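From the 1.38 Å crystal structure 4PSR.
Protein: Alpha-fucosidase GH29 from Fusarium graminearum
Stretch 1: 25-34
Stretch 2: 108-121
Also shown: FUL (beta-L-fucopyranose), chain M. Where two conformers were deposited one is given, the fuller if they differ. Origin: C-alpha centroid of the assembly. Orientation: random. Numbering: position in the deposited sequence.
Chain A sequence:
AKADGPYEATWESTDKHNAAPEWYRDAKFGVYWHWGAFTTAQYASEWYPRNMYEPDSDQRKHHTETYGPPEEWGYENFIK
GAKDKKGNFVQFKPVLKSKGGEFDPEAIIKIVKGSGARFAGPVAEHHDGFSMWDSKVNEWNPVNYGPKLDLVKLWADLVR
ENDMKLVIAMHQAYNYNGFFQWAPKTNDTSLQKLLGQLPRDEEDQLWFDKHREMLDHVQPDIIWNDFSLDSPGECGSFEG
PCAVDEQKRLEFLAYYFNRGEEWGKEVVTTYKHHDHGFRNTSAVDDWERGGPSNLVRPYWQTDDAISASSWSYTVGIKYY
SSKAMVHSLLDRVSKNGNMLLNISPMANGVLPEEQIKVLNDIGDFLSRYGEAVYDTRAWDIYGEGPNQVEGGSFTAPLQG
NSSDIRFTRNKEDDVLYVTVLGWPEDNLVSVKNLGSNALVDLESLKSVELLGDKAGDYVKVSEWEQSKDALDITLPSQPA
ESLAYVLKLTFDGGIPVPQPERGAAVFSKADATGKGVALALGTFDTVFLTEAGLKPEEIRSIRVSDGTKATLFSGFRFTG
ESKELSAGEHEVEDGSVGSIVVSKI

Stretch 1, residues 25-34: RDAKFGVYWH
Stretch 2, residues 108-121: IIKIVKGSGARFAG

Stretch 1 enters as the last turn of a helix. K28 breaks it with positive phi (71/-46), and F29 to W33 run as an extended strand, with phi between -133° and -145° and psi between 125° and 176°. Stretch 2 begins in a helix that includes I108 to G114. G116 leaves helical angles at 93/8 in a Schellman motif, where a side chain would jam against the preceding carbonyl. A117 and R118 lead into a strand that starts at F119 and continues beyond G121.

The two strands are parallel, 2° apart in direction and 4.7 Å at closest approach. The helix runs back at 155° to strand 29-33, with its axis 9.4 Å away. V31 pairs with A120, CA to CA 4.8 Å. Three backbone hydrogen bonds fix the register. R118 N donates to F29 O at 2.9 Å, nearly straight at 173°. V31 N donates to F119 O at 3.0 Å, and G121 N donates to V31 O at 3.1 Å. A120 CA also lies 3.1 Å from V31 O, a CA-H...O contact.

About 697 Å² is buried between the stretches, both sides summed. F29, V31, W33, I109, V112 and F119 are buried, which suits their apolar or aromatic side chains. V31 and A120 point to the helix-facing side of the sheet. V31 (chi1 t) places CB 3.9 Å from V112 CG1 and CG2 4.0 Å from A117 CB. V112 is also t and points toward the strand. W33 (chi1 41°, chi2 95°) brings CH2 to 3.4 Å from I109 CD1; I109 is m, m. One face of the W33 indole covers G121, with W33 CZ2 3.4 Å from G121 C. G121 (164/180) has backbone angles that call for glycine.

F29 (chi1 t, chi2 59°) turns its ring edge to S115 and G116. F29 CE2 is 3.5 Å from S115 OG and 4.2 Å from A117 CB. S115 (chi1 p) donates from OG to V112 O at 2.7 Å, so its hydroxyl is satisfied beside this apolar ring.

On the other side of the sheet, F119 (chi1 p, chi2 110°) folds its ring over G30. G30 CA sits 3.6 Å from the centroid of the F119 ring, 6° off the normal. A CB on G30 would come within 2.4 Å of F119 CE1, so glycine makes room for the ring. A27 CB packs 3.9 Å from F119 CD2. R118 (m, t, t, chi4 172°) lies along D26 and A27, its CD 3.9 Å from A27 O.

Y32 (chi1 p, chi2 149°) directs its end away from stretch 2; its OH lies 3.7 Å from FUL C6. H34 (chi1 m, chi2 66°) hydrogen-bonds the sugar, NE2 to FUL O4 at 2.7 Å.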

# COMPACT_ATOMS: atom_id res chain seq x y z
N ARG A 25 -1.59 3.12 -10.83
CA ARG A 25 -1.62 4.47 -10.29
C ARG A 25 -3.04 5.02 -10.22
O ARG A 25 -3.38 5.80 -9.32
CB ARG A 25 -0.73 5.42 -11.10
CG ARG A 25 0.73 4.98 -11.23
CD ARG A 25 1.56 5.97 -12.01
NE ARG A 25 2.91 5.43 -12.25
CZ ARG A 25 4.05 6.04 -11.96
NH1 ARG A 25 4.09 7.25 -11.43
NH2 ARG A 25 5.17 5.40 -12.23
N ASP A 26 -3.89 4.60 -11.16
CA ASP A 26 -5.26 5.05 -11.18
C ASP A 26 -6.10 4.39 -10.09
O ASP A 26 -7.16 4.92 -9.72
CB ASP A 26 -5.91 4.71 -12.52
CG ASP A 26 -5.39 5.53 -13.69
OD1 ASP A 26 -4.74 6.59 -13.49
OD2 ASP A 26 -5.64 5.08 -14.83
N ALA A 27 -5.70 3.21 -9.66
CA ALA A 27 -6.55 2.34 -8.86
C ALA A 27 -6.80 2.82 -7.44
O ALA A 27 -7.94 2.73 -6.98
CB ALA A 27 -5.99 0.93 -8.83
N LYS A 28 -5.74 3.26 -6.77
CA LYS A 28 -5.74 3.86 -5.43
C LYS A 28 -6.03 2.95 -4.24
O LYS A 28 -5.32 3.04 -3.23
CB LYS A 28 -6.66 5.06 -5.33
CG LYS A 28 -6.39 6.16 -6.40
CD LYS A 28 -4.92 6.54 -6.53
CE LYS A 28 -4.74 7.72 -7.44
NZ LYS A 28 -3.31 8.02 -7.66
N PHE A 29 -7.05 2.12 -4.35
CA PHE A 29 -7.60 1.38 -3.21
C PHE A 29 -7.81 -0.07 -3.61
O PHE A 29 -8.43 -0.36 -4.63
CB PHE A 29 -8.94 2.01 -2.78
CG PHE A 29 -9.60 1.27 -1.65
CD1 PHE A 29 -8.97 1.09 -0.41
CD2 PHE A 29 -10.88 0.76 -1.82
CE1 PHE A 29 -9.61 0.38 0.64
CE2 PHE A 29 -11.52 0.05 -0.78
CZ PHE A 29 -10.88 -0.12 0.44
N GLY A 30 -7.22 -0.98 -2.82
CA GLY A 30 -7.43 -2.40 -2.96
C GLY A 30 -7.71 -3.07 -1.63
O GLY A 30 -7.55 -2.45 -0.56
N VAL A 31 -8.15 -4.32 -1.67
CA VAL A 31 -8.44 -5.10 -0.48
C VAL A 31 -7.85 -6.50 -0.58
O VAL A 31 -7.98 -7.18 -1.58
CB VAL A 31 -9.98 -5.19 -0.23
CG1 VAL A 31 -10.29 -6.14 0.91
CG2 VAL A 31 -10.55 -3.81 0.06
N TYR A 32 -7.24 -6.96 0.50
CA TYR A 32 -6.80 -8.34 0.62
C TYR A 32 -7.14 -8.89 1.99
O TYR A 32 -7.70 -8.18 2.82
CB TYR A 32 -5.32 -8.55 0.24
CG TYR A 32 -4.19 -8.11 1.18
CD1 TYR A 32 -3.00 -8.83 1.19
CD2 TYR A 32 -4.26 -6.98 1.96
CE1 TYR A 32 -1.95 -8.46 1.97
CE2 TYR A 32 -3.20 -6.58 2.76
CZ TYR A 32 -2.05 -7.32 2.75
OH TYR A 32 -0.98 -6.88 3.54
N TRP A 33 -6.87 -10.17 2.20
CA TRP A 33 -7.30 -10.82 3.43
C TRP A 33 -6.29 -11.86 3.90
O TRP A 33 -5.91 -12.77 3.17
CB TRP A 33 -8.71 -11.45 3.28
CG TRP A 33 -8.98 -12.14 2.00
CD1 TRP A 33 -8.85 -13.47 1.72
CD2 TRP A 33 -9.51 -11.54 0.82
NE1 TRP A 33 -9.24 -13.73 0.42
CE2 TRP A 33 -9.63 -12.55 -0.15
CE3 TRP A 33 -9.83 -10.23 0.47
CZ2 TRP A 33 -10.10 -12.29 -1.43
CZ3 TRP A 33 -10.29 -9.98 -0.81
CH2 TRP A 33 -10.41 -11.00 -1.74
N HIS A 34 -5.91 -11.71 5.16
CA HIS A 34 -5.11 -12.70 5.86
C HIS A 34 -6.04 -13.76 6.46
O HIS A 34 -6.45 -13.65 7.61
CB HIS A 34 -4.29 -12.04 6.99
CG HIS A 34 -3.08 -11.29 6.53
ND1 HIS A 34 -3.13 -10.14 5.77
CD2 HIS A 34 -1.76 -11.50 6.79
CE1 HIS A 34 -1.90 -9.70 5.56
NE2 HIS A 34 -1.05 -10.50 6.17
N ILE A 108 -18.59 -12.37 0.03
CA ILE A 108 -17.45 -11.58 0.45
C ILE A 108 -16.93 -10.75 -0.71
O ILE A 108 -16.66 -9.58 -0.56
CB ILE A 108 -16.36 -12.44 1.09
CG1 ILE A 108 -16.86 -12.92 2.45
CG2 ILE A 108 -15.05 -11.65 1.22
CD1 ILE A 108 -16.00 -14.02 3.05
N ILE A 109 -16.81 -11.35 -1.89
CA ILE A 109 -16.33 -10.58 -3.04
C ILE A 109 -17.31 -9.47 -3.46
O ILE A 109 -16.87 -8.43 -3.87
CB ILE A 109 -15.91 -11.49 -4.20
CG1 ILE A 109 -14.73 -12.38 -3.76
CG2 ILE A 109 -15.49 -10.68 -5.42
CD1 ILE A 109 -13.47 -11.64 -3.17
N LYS A 110 -18.61 -9.69 -3.33
CA LYS A 110 -19.57 -8.63 -3.61
C LYS A 110 -19.39 -7.45 -2.64
O LYS A 110 -19.48 -6.29 -3.06
CB LYS A 110 -21.02 -9.14 -3.54
CG LYS A 110 -21.41 -10.13 -4.62
CD LYS A 110 -21.32 -9.55 -6.00
CE LYS A 110 -21.87 -10.51 -7.04
NZ LYS A 110 -21.70 -9.94 -8.40
N ILE A 111 -19.13 -7.74 -1.36
CA ILE A 111 -18.85 -6.71 -0.37
C ILE A 111 -17.56 -5.95 -0.72
O ILE A 111 -17.48 -4.73 -0.65
CB ILE A 111 -18.80 -7.33 1.06
CG1 ILE A 111 -20.19 -7.82 1.47
CG2 ILE A 111 -18.25 -6.33 2.06
CD1 ILE A 111 -20.18 -8.86 2.57
N VAL A 112 -16.53 -6.70 -1.10
CA VAL A 112 -15.28 -6.07 -1.50
C VAL A 112 -15.49 -5.15 -2.73
O VAL A 112 -15.00 -4.03 -2.78
CB VAL A 112 -14.18 -7.13 -1.73
CG1 VAL A 112 -12.96 -6.52 -2.36
CG2 VAL A 112 -13.81 -7.80 -0.38
N LYS A 113 -16.22 -5.64 -3.73
CA LYS A 113 -16.54 -4.82 -4.89
C LYS A 113 -17.29 -3.56 -4.47
O LYS A 113 -16.99 -2.44 -4.91
CB LYS A 113 -17.38 -5.62 -5.88
CG LYS A 113 -17.75 -4.85 -7.12
CD LYS A 113 -16.53 -4.43 -7.94
CE LYS A 113 -16.92 -3.80 -9.27
NZ LYS A 113 -15.72 -3.43 -10.07
N GLY A 114 -18.25 -3.74 -3.57
CA GLY A 114 -19.05 -2.64 -3.06
C GLY A 114 -18.27 -1.60 -2.27
O GLY A 114 -18.66 -0.44 -2.19
N SER A 115 -17.09 -1.98 -1.77
CA SER A 115 -16.22 -1.05 -1.04
C SER A 115 -15.49 -0.04 -1.94
O SER A 115 -14.89 0.91 -1.44
CB SER A 115 -15.16 -1.79 -0.19
OG SER A 115 -14.08 -2.30 -0.97
N GLY A 116 -15.50 -0.28 -3.25
CA GLY A 116 -14.79 0.55 -4.20
C GLY A 116 -13.38 0.05 -4.53
O GLY A 116 -12.63 0.74 -5.21
N ALA A 117 -13.01 -1.13 -4.06
CA ALA A 117 -11.69 -1.72 -4.35
C ALA A 117 -11.56 -1.90 -5.87
O ALA A 117 -12.49 -2.41 -6.51
CB ALA A 117 -11.60 -3.05 -3.68
N ARG A 118 -10.41 -1.53 -6.43
CA ARG A 118 -10.15 -1.77 -7.83
C ARG A 118 -9.18 -2.92 -8.05
O ARG A 118 -9.01 -3.38 -9.18
CB ARG A 118 -9.64 -0.51 -8.51
CG ARG A 118 -10.71 0.51 -8.78
CD ARG A 118 -10.20 1.46 -9.83
NE ARG A 118 -11.23 2.34 -10.33
CZ ARG A 118 -10.98 3.35 -11.13
NH1 ARG A 118 -9.72 3.59 -11.52
NH2 ARG A 118 -11.97 4.11 -11.54
N PHE A 119 -8.56 -3.39 -6.97
CA PHE A 119 -7.80 -4.65 -6.97
C PHE A 119 -8.11 -5.39 -5.68
O PHE A 119 -8.36 -4.74 -4.66
CB PHE A 119 -6.27 -4.47 -7.20
CG PHE A 119 -5.55 -3.52 -6.24
CD1 PHE A 119 -4.66 -4.01 -5.31
CD2 PHE A 119 -5.66 -2.14 -6.37
CE1 PHE A 119 -3.96 -3.16 -4.47
CE2 PHE A 119 -4.98 -1.27 -5.52
CZ PHE A 119 -4.12 -1.79 -4.58
N ALA A 120 -8.09 -6.71 -5.73
CA ALA A 120 -8.45 -7.51 -4.60
C ALA A 120 -7.89 -8.91 -4.71
O ALA A 120 -7.61 -9.38 -5.82
CB ALA A 120 -9.99 -7.59 -4.45
N GLY A 121 -7.73 -9.57 -3.57
CA GLY A 121 -7.38 -10.97 -3.60
C GLY A 121 -6.87 -11.47 -2.27
O GLY A 121 -6.76 -10.72 -1.31
C1 FUL M . 4.35 -8.50 7.95
C2 FUL M . 3.98 -9.92 8.33
O2 FUL M . 4.94 -10.52 9.21
C3 FUL M . 2.63 -9.83 8.99
O3 FUL M . 2.26 -11.11 9.44
C4 FUL M . 1.66 -9.29 7.97
O4 FUL M . 1.53 -10.22 6.90
C5 FUL M . 2.16 -7.94 7.47
C6 FUL M . 1.28 -7.35 6.39
O5 FUL M . 3.48 -8.00 6.96
O1 FUL M . 5.64 -8.51 7.40